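Local coordinates for stage II sporulation E family protein (Thermanaerovibrio acidaminovorans, PDB 3RNR) that is of uncharacterised function but belongs to the PP2C-type phosphatase family that includes stage II sporulation protein E, and so probably dephosphorylates phosphoserine or phosphothreonine on proteins, at residues 11-17 and 205-209; 27-32 and 56-60. All blocks are in the same frame, centred on the assembly; numbering follows the deposited sequence.

Interaction 1 (11-17 and 205-209)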
loop_
_atom_site.group_PDB
_atom_site.type_symbol
_atom_site.label_atom_id
_atom_site.label_comp_id
_atom_site.label_asym_id
_atom_site.label_seq_id
_atom_site.Cartn_x
_atom_site.Cartn_y
_atom_site.Cartn_z
ATOM N N ALA B 11 9.607 -4.655 3.359
ATOM C CA ALA B 11 8.772 -4.312 2.217
ATOM C C ALA B 11 7.681 -5.377 2.194
ATOM O O ALA B 11 7.979 -6.565 2.326
ATOM C CB ALA B 11 9.567 -4.359 0.944
ATOM N N TYR B 12 6.431 -4.963 2.035
ATOM C CA TYR B 12 5.310 -5.893 2.175
ATOM C C TYR B 12 4.348 -5.778 1.015
ATOM O O TYR B 12 4.351 -4.780 0.288
ATOM C CB TYR B 12 4.559 -5.629 3.485
ATOM C CG TYR B 12 3.944 -4.245 3.557
ATOM C CD1 TYR B 12 2.724 -3.966 2.940
ATOM C CD2 TYR B 12 4.590 -3.216 4.218
ATOM C CE1 TYR B 12 2.164 -2.692 3.006
ATOM C CE2 TYR B 12 4.040 -1.951 4.289
ATOM C CZ TYR B 12 2.839 -1.694 3.675
ATOM O OH TYR B 12 2.308 -0.427 3.748
ATOM N N CYS B 13 3.507 -6.795 0.866
ATOM C CA CYS B 13 2.468 -6.793 -0.156
ATOM C C CYS B 13 1.229 -7.467 0.408
ATOM O O CYS B 13 1.324 -8.364 1.247
ATOM C CB CYS B 13 2.934 -7.532 -1.411
ATOM S SG CYS B 13 3.525 -9.253 -1.152
ATOM N N VAL B 14 0.062 -7.017 -0.032
ATOM C CA VAL B 14 -1.173 -7.603 0.449
ATOM C C VAL B 14 -2.244 -7.522 -0.636
ATOM O O VAL B 14 -2.275 -6.565 -1.413
ATOM C CB VAL B 14 -1.639 -6.927 1.775
ATOM C CG1 VAL B 14 -1.613 -5.428 1.662
ATOM C CG2 VAL B 14 -3.044 -7.413 2.172
ATOM N N VAL B 15 -3.085 -8.548 -0.705
ATOM C CA VAL B 15 -4.301 -8.496 -1.494
ATOM C C VAL B 15 -5.455 -8.866 -0.589
ATOM O O VAL B 15 -5.323 -9.748 0.270
ATOM C CB VAL B 15 -4.263 -9.463 -2.716
ATOM C CG1 VAL B 15 -3.230 -8.983 -3.753
ATOM C CG2 VAL B 15 -3.961 -10.920 -2.268
ATOM N N VAL B 16 -6.586 -8.201 -0.787
ATOM C CA VAL B 16 -7.787 -8.453 0.001
ATOM C C VAL B 16 -9.000 -8.439 -0.920
ATOM O O VAL B 16 -9.114 -7.556 -1.764
ATOM C CB VAL B 16 -8.008 -7.342 1.055
ATOM C CG1 VAL B 16 -9.258 -7.638 1.860
ATOM C CG2 VAL B 16 -6.804 -7.231 2.004
ATOM N N ASP B 17 -9.903 -9.402 -0.774
ATOM C CA ASP B 17 -11.173 -9.314 -1.505
ATOM C C ASP B 17 -12.399 -9.648 -0.679
ATOM O O ASP B 17 -12.411 -10.629 0.061
ATOM C CB ASP B 17 -11.136 -10.149 -2.781
ATOM C CG ASP B 17 -10.875 -9.297 -4.012
ATOM O OD1 ASP B 17 -9.833 -9.494 -4.671
ATOM O OD2 ASP B 17 -11.714 -8.424 -4.290
ATOM N N THR B 205 -6.085 -10.059 -9.092
ATOM C CA THR B 205 -5.460 -8.924 -8.424
ATOM C C THR B 205 -4.129 -9.404 -7.869
ATOM O O THR B 205 -4.066 -10.473 -7.257
ATOM C CB THR B 205 -6.370 -8.362 -7.296
ATOM O OG1 THR B 205 -7.560 -7.812 -7.878
ATOM C CG2 THR B 205 -5.670 -7.261 -6.531
ATOM N N LEU B 206 -3.068 -8.626 -8.096
ATOM C CA LEU B 206 -1.705 -9.068 -7.816
ATOM C C LEU B 206 -0.947 -8.023 -7.034
ATOM O O LEU B 206 -1.119 -6.821 -7.263
ATOM C CB LEU B 206 -0.938 -9.314 -9.127
ATOM C CG LEU B 206 -1.449 -10.341 -10.132
ATOM C CD1 LEU B 206 -0.520 -10.385 -11.341
ATOM C CD2 LEU B 206 -1.568 -11.728 -9.484
ATOM N N ALA B 207 -0.105 -8.484 -6.115
ATOM C CA ALA B 207 0.842 -7.610 -5.443
ATOM C C ALA B 207 2.105 -8.410 -5.211
ATOM O O ALA B 207 2.056 -9.623 -4.963
ATOM C CB ALA B 207 0.287 -7.092 -4.124
ATOM N N LEU B 208 3.247 -7.743 -5.291
ATOM C CA LEU B 208 4.495 -8.477 -5.178
ATOM C C LEU B 208 5.615 -7.677 -4.552
ATOM O O LEU B 208 5.630 -6.446 -4.607
ATOM C CB LEU B 208 4.923 -9.013 -6.542
ATOM C CG LEU B 208 5.176 -7.968 -7.605
ATOM C CD1 LEU B 208 6.672 -7.719 -7.727
ATOM C CD2 LEU B 208 4.600 -8.456 -8.933
ATOM N N VAL B 209 6.575 -8.376 -3.976
ATOM C CA VAL B 209 7.794 -7.776 -3.468
ATOM C C VAL B 209 9.001 -8.483 -4.054
ATOM O O VAL B 209 9.002 -9.666 -4.139
ATOM C CB VAL B 209 7.891 -7.830 -1.968
ATOM C CG1 VAL B 209 9.188 -7.196 -1.496
ATOM C CG2 VAL B 209 6.712 -7.203 -1.325
HETATM O O HOH W 1 -9.444 -6.826 -5.826
#
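Strands 11-17 and 205-209 face each other across the core, nearly antiparallel at 167°, with axes approaching to 5.9 Å. No hydrogen bond joins them directly; side chains fill the gap. A11, C13, V15 and D17 point toward 205-209, and T205, A207 and V209 point back. A207 CB is a small bump in the hollow between C13 and V15. C13 CB lies 3.8 Å and V15 CG1 4.0 Å from A207 CB. This is the inner face of the PP2C beta sandwich, where two sheets pack together and helices cover the outside. Y12 and V16 point the other way, onto helix 25-41. Of the side chains that 205-209 turns toward 11-17, V209 buries most, 75 Å². V209 CG1 is 3.8 Å from A11 CB, and V209 CG2 is 3.8 Å from C13 SG. At the other end the packing turns polar. Water 1 donates to D17 OD1 (2.9 Å) and T205 OG1 (3.0 Å). R169 forms a salt bridge with D17 and a hydrogen bond with T205, and S164 hydrogen-bonds to D17.

Interaction 2 (27-32 and 56-60)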
loop_
_atom_site.group_PDB
_atom_site.type_symbol
_atom_site.label_atom_id
_atom_site.label_comp_id
_atom_site.label_asym_id
_atom_site.label_seq_id
_atom_site.Cartn_x
_atom_site.Cartn_y
_atom_site.Cartn_z
ATOM N N GLU B 27 -17.058 -3.361 2.107
ATOM C CA GLU B 27 -16.833 -2.751 3.408
ATOM C C GLU B 27 -16.018 -3.654 4.329
ATOM O O GLU B 27 -15.190 -3.166 5.090
ATOM C CB GLU B 27 -18.170 -2.384 4.069
ATOM C CG GLU B 27 -18.909 -1.276 3.342
ATOM C CD GLU B 27 -20.270 -0.985 3.963
ATOM O OE1 GLU B 27 -20.305 -0.363 5.039
ATOM O OE2 GLU B 27 -21.295 -1.393 3.383
ATOM N N ALA B 28 -16.258 -4.962 4.285
ATOM C CA ALA B 28 -15.415 -5.901 5.032
ATOM C C ALA B 28 -13.965 -5.836 4.550
ATOM O O ALA B 28 -13.029 -5.816 5.353
ATOM C CB ALA B 28 -15.930 -7.324 4.875
ATOM N N ALA B 29 -13.791 -5.844 3.232
ATOM C CA ALA B 29 -12.462 -5.796 2.637
ATOM C C ALA B 29 -11.742 -4.511 3.039
ATOM O O ALA B 29 -10.544 -4.538 3.311
ATOM C CB ALA B 29 -12.542 -5.912 1.127
ATOM N N GLN B 30 -12.470 -3.393 3.110
ATOM C CA GLN B 30 -11.841 -2.139 3.531
ATOM C C GLN B 30 -11.261 -2.226 4.932
ATOM O O GLN B 30 -10.168 -1.731 5.182
ATOM C CB GLN B 30 -12.828 -0.970 3.445
ATOM C CG GLN B 30 -13.148 -0.583 2.018
ATOM C CD GLN B 30 -14.404 0.240 1.905
ATOM O OE1 GLN B 30 -15.034 0.579 2.910
ATOM N NE2 GLN B 30 -14.786 0.555 0.678
ATOM N N ARG B 31 -11.998 -2.836 5.859
ATOM C CA ARG B 31 -11.500 -2.950 7.227
ATOM C C ARG B 31 -10.296 -3.855 7.270
ATOM O O ARG B 31 -9.343 -3.594 7.996
ATOM C CB ARG B 31 -12.564 -3.513 8.173
ATOM C CG ARG B 31 -13.423 -2.440 8.793
ATOM C CD ARG B 31 -14.651 -2.183 7.971
ATOM N NE ARG B 31 -15.417 -1.090 8.543
ATOM C CZ ARG B 31 -16.062 -0.185 7.821
ATOM N NH1 ARG B 31 -16.049 -0.263 6.494
ATOM N NH2 ARG B 31 -16.724 0.793 8.428
ATOM N N ALA B 32 -10.345 -4.931 6.501
ATOM C CA ALA B 32 -9.227 -5.868 6.476
ATOM C C ALA B 32 -7.971 -5.220 5.891
ATOM O O ALA B 32 -6.877 -5.357 6.423
ATOM C CB ALA B 32 -9.610 -7.144 5.693
ATOM N N ALA B 56 -10.633 -6.385 13.303
ATOM C CA ALA B 56 -11.360 -5.234 12.770
ATOM C C ALA B 56 -12.665 -5.622 12.088
ATOM O O ALA B 56 -13.694 -4.980 12.292
ATOM C CB ALA B 56 -10.484 -4.431 11.806
ATOM N N VAL B 57 -12.623 -6.657 11.259
ATOM C CA VAL B 57 -13.836 -7.086 10.573
ATOM C C VAL B 57 -14.837 -7.684 11.571
ATOM O O VAL B 57 -16.034 -7.394 11.520
ATOM C CB VAL B 57 -13.529 -8.059 9.408
ATOM C CG1 VAL B 57 -14.817 -8.638 8.837
ATOM C CG2 VAL B 57 -12.752 -7.315 8.303
ATOM N N HIS B 58 -14.332 -8.501 12.489
ATOM C CA HIS B 58 -15.173 -9.143 13.499
ATOM C C HIS B 58 -15.923 -8.097 14.344
ATOM O O HIS B 58 -17.126 -8.220 14.602
ATOM C CB HIS B 58 -14.293 -10.028 14.391
ATOM C CG HIS B 58 -15.055 -10.967 15.278
ATOM N ND1 HIS B 58 -15.757 -10.543 16.384
ATOM C CD2 HIS B 58 -15.184 -12.317 15.244
ATOM C CE1 HIS B 58 -16.304 -11.587 16.986
ATOM N NE2 HIS B 58 -15.968 -12.676 16.314
ATOM N N ARG B 59 -15.194 -7.074 14.766
ATOM C CA ARG B 59 -15.722 -5.996 15.604
ATOM C C ARG B 59 -16.812 -5.222 14.852
ATOM O O ARG B 59 -17.929 -5.042 15.348
ATOM C CB ARG B 59 -14.546 -5.084 15.991
ATOM C CG ARG B 59 -14.764 -4.034 17.074
ATOM C CD ARG B 59 -13.396 -3.543 17.636
ATOM N NE ARG B 59 -12.411 -3.200 16.593
ATOM C CZ ARG B 59 -11.140 -3.620 16.562
ATOM N NH1 ARG B 59 -10.671 -4.409 17.522
ATOM N NH2 ARG B 59 -10.327 -3.253 15.570
ATOM N N TRP B 60 -16.480 -4.777 13.643
ATOM C CA TRP B 60 -17.426 -4.091 12.760
ATOM C C TRP B 60 -18.676 -4.933 12.414
ATOM O O TRP B 60 -19.805 -4.439 12.470
ATOM C CB TRP B 60 -16.692 -3.662 11.481
ATOM C CG TRP B 60 -17.588 -3.253 10.357
ATOM C CD1 TRP B 60 -18.244 -2.060 10.221
ATOM C CD2 TRP B 60 -17.913 -4.025 9.192
ATOM N NE1 TRP B 60 -18.961 -2.046 9.048
ATOM C CE2 TRP B 60 -18.776 -3.239 8.398
ATOM C CE3 TRP B 60 -17.557 -5.301 8.743
ATOM C CZ2 TRP B 60 -19.296 -3.693 7.185
ATOM C CZ3 TRP B 60 -18.070 -5.747 7.543
ATOM C CH2 TRP B 60 -18.926 -4.943 6.773
HETATM O O HOH W 2 -20.331 0.762 8.317
#
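W60 is the main side chain between segments 27-32 and 56-60, whose axes cross at 135° and approach to 9.0 Å. Both lie in an outer helical layer of the alpha-beta-alpha sandwich, with A29 and A32 against V16 of strand 10-18. The t rotamer of W60 lays the indole against 27-32. W60 CZ2 touches E27 CB at 3.6 Å, and W60 CZ3 touches A28 CB at 3.8 Å. R31, with chi1 m and chi2 at 92°, between wells, bends back along its helix and over the ring. The guanidinium lies flat on the W60 indole, with planes at 28° and R31 CZ 3.9 Å from the five-membered ring centroid. R31 NH1 makes a weak hydrogen bond to the backbone E27 O (3.3 Å). V57 CG2, from a t rotamer, reaches A28 O at 3.3 Å and A32 CB at 4.1 Å. With no direct hydrogen bond between them, these segments are held by apolar packing inside and a cation-pi stack at the partly exposed edge.

Overall arrangement
After strand 2-7, strand 10-18 supplies 11-17 to interaction 1. Helix 25-41 follows it directly, and helix 46-63 comes next. Interaction 2 joins these two helices and closes a short loop of 23 residues. The chain then runs through the remaining strands of both sheets before strand 205-210 returns to 11-17. Interaction 1 thus closes a loop of 187 residues, and the smaller loop lies wholly within it. The centres are about 18 Å apart, but the contacts touch: V16 CG1 lies 3.9 Å from A32 CB. Interaction 1 ties sheet to sheet, and interaction 2 ties helix to helix in the layer over the antiparallel sheet that contains strand 10-18.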